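Local coordinates for protein MdcA (Pseudomonas aeruginosa, PDB 5VIT) that forms the alpha subunit of malonate decarboxylase and probably acts as the transferase that loads malonate onto the enzyme's acyl carrier protein, at residues A[37-42]-A[64-69]. Residues are numbered along the deposited sequence; the frame is centred on the assembly and turned at random.
Sequences EGLVAA and DFLSRS
L39 meets F65, L66 and S69 of helix 64-70 at once through a single methyl, CD2. With CG of L39 anti to the backbone N (chi1 -178°), that branching carbon is carried toward helix 64-70. L39 and F65 reach toward each other tip to tip: CD2 of L39 sits over one face of the ring, displaced toward the rim, 3.8 Å from the ring centroid and 28° off its normal, a CH-pi contact in which CE2 of F65 is the closest ring atom. The same L39 methyl meets CD2 of L66 at 3.6 Å, and S69 adds its CB and OG, the latter 3.3 Å from L39 CD2. That hydroxyl turns back into its own helix: S69 OG donates to F65 O over a short 2.5 Å, from above the carbonyl plane, and the same oxygen also accepts the S69 backbone N. V40 CG2, anti to its carbonyl carbon, lies 3.7 Å from S69 O, where the CA atoms of V40 and S69, 5.7 Å apart, are the nearest across the contact. V214 of strand 212-215 touches both L39 and F65, so the apolar cluster continues onto the sheet. L39 and V40 set against S69, with F65 and L66 about the L39 methyl, thus join helices 39-46 and 64-70, which precede and follow strand 52-55 as successive beta-alpha-beta crossovers of the parallel sheet, consistent with a Rossmann-like alpha/beta layer.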
loop_
_atom_site.group_PDB
_atom_site.type_symbol
_atom_site.label_atom_id
_atom_site.label_comp_id
_atom_site.label_asym_id
_atom_site.label_seq_id
_atom_site.Cartn_x
_atom_site.Cartn_y
_atom_site.Cartn_z
ATOM N N GLU A 37 -52.931 29.429 16.086
ATOM C CA GLU A 37 -53.164 30.789 15.606
ATOM C C GLU A 37 -52.368 31.841 16.388
ATOM O O GLU A 37 -51.915 32.832 15.820
ATOM C CB GLU A 37 -54.666 31.113 15.652
ATOM C CG GLU A 37 -55.024 32.601 15.768
ATOM C CD GLU A 37 -55.141 33.084 17.219
ATOM O OE1 GLU A 37 -55.230 32.227 18.128
ATOM O OE2 GLU A 37 -55.135 34.317 17.449
ATOM N N GLY A 38 -52.194 31.632 17.687
ATOM C CA GLY A 38 -51.490 32.609 18.497
ATOM C C GLY A 38 -50.083 32.194 18.895
ATOM O O GLY A 38 -49.553 32.704 19.888
ATOM N N LEU A 39 -49.471 31.284 18.135
ATOM C CA LEU A 39 -48.142 30.778 18.488
ATOM C C LEU A 39 -47.116 31.904 18.464
ATOM O O LEU A 39 -46.278 31.999 19.357
ATOM C CB LEU A 39 -47.707 29.649 17.547
ATOM C CG LEU A 39 -46.340 29.011 17.860
ATOM C CD1 LEU A 39 -46.354 28.309 19.212
ATOM C CD2 LEU A 39 -45.907 28.039 16.775
ATOM N N VAL A 40 -47.196 32.765 17.453
ATOM C CA VAL A 40 -46.271 33.887 17.337
ATOM C C VAL A 40 -46.391 34.823 18.541
ATOM O O VAL A 40 -45.389 35.331 19.053
ATOM C CB VAL A 40 -46.503 34.674 16.032
ATOM C CG1 VAL A 40 -45.621 35.904 15.978
ATOM C CG2 VAL A 40 -46.234 33.779 14.830
ATOM N N ALA A 41 -47.619 35.030 19.000
ATOM C CA ALA A 41 -47.858 35.824 20.195
ATOM C C ALA A 41 -47.296 35.105 21.414
ATOM O O ALA A 41 -46.698 35.724 22.288
ATOM C CB ALA A 41 -49.345 36.092 20.370
ATOM N N ALA A 42 -47.500 33.792 21.462
ATOM C CA ALA A 42 -46.989 32.980 22.556
ATOM C C ALA A 42 -45.463 33.059 22.615
ATOM O O ALA A 42 -44.893 33.184 23.686
ATOM C CB ALA A 42 -47.446 31.537 22.404
ATOM N N ASP A 64 -39.890 22.835 12.208
ATOM C CA ASP A 64 -39.934 23.911 11.221
ATOM C C ASP A 64 -41.164 24.824 11.379
ATOM O O ASP A 64 -41.140 25.980 10.952
ATOM C CB ASP A 64 -39.865 23.325 9.805
ATOM C CG ASP A 64 -41.058 22.456 9.472
ATOM O OD1 ASP A 64 -41.242 21.401 10.126
ATOM O OD2 ASP A 64 -41.806 22.826 8.543
ATOM N N PHE A 65 -42.218 24.327 12.018
ATOM C CA PHE A 65 -43.335 25.202 12.343
ATOM C C PHE A 65 -42.874 26.235 13.376
ATOM O O PHE A 65 -43.053 27.439 13.184
ATOM C CB PHE A 65 -44.536 24.408 12.854
ATOM C CG PHE A 65 -45.706 25.270 13.245
ATOM C CD1 PHE A 65 -46.075 26.357 12.462
ATOM C CD2 PHE A 65 -46.445 24.992 14.388
ATOM C CE1 PHE A 65 -47.152 27.156 12.819
ATOM C CE2 PHE A 65 -47.525 25.778 14.746
ATOM C CZ PHE A 65 -47.879 26.865 13.963
ATOM N N LEU A 66 -42.262 25.755 14.459
ATOM C CA LEU A 66 -41.675 26.628 15.473
ATOM C C LEU A 66 -40.619 27.542 14.866
ATOM O O LEU A 66 -40.520 28.725 15.199
ATOM C CB LEU A 66 -41.057 25.795 16.601
ATOM C CG LEU A 66 -42.046 24.942 17.391
ATOM C CD1 LEU A 66 -41.356 24.294 18.588
ATOM C CD2 LEU A 66 -43.238 25.787 17.834
ATOM N N SER A 67 -39.823 26.976 13.972
ATOM C CA SER A 67 -38.774 27.719 13.301
ATOM C C SER A 67 -39.335 28.850 12.416
ATOM O O SER A 67 -38.840 29.981 12.445
ATOM C CB SER A 67 -37.928 26.757 12.465
ATOM O OG SER A 67 -36.919 27.461 11.789
ATOM N N ARG A 68 -40.357 28.547 11.618
ATOM C CA ARG A 68 -40.969 29.578 10.777
ATOM C C ARG A 68 -41.743 30.589 11.619
ATOM O O ARG A 68 -41.784 31.777 11.296
ATOM C CB ARG A 68 -41.895 28.949 9.734
ATOM C CG ARG A 68 -41.179 28.065 8.736
ATOM C CD ARG A 68 -42.157 27.487 7.752
ATOM N NE ARG A 68 -43.310 26.884 8.416
ATOM C CZ ARG A 68 -43.457 25.577 8.562
ATOM N NH1 ARG A 68 -42.525 24.776 8.078
ATOM N NH2 ARG A 68 -44.523 25.074 9.164
ATOM N N SER A 69 -42.359 30.118 12.698
ATOM C CA SER A 69 -43.124 31.007 13.570
ATOM C C SER A 69 -42.218 31.974 14.332
ATOM O O SER A 69 -42.599 33.114 14.569
ATOM C CB SER A 69 -43.960 30.204 14.553
ATOM O OG SER A 69 -44.730 29.225 13.887
#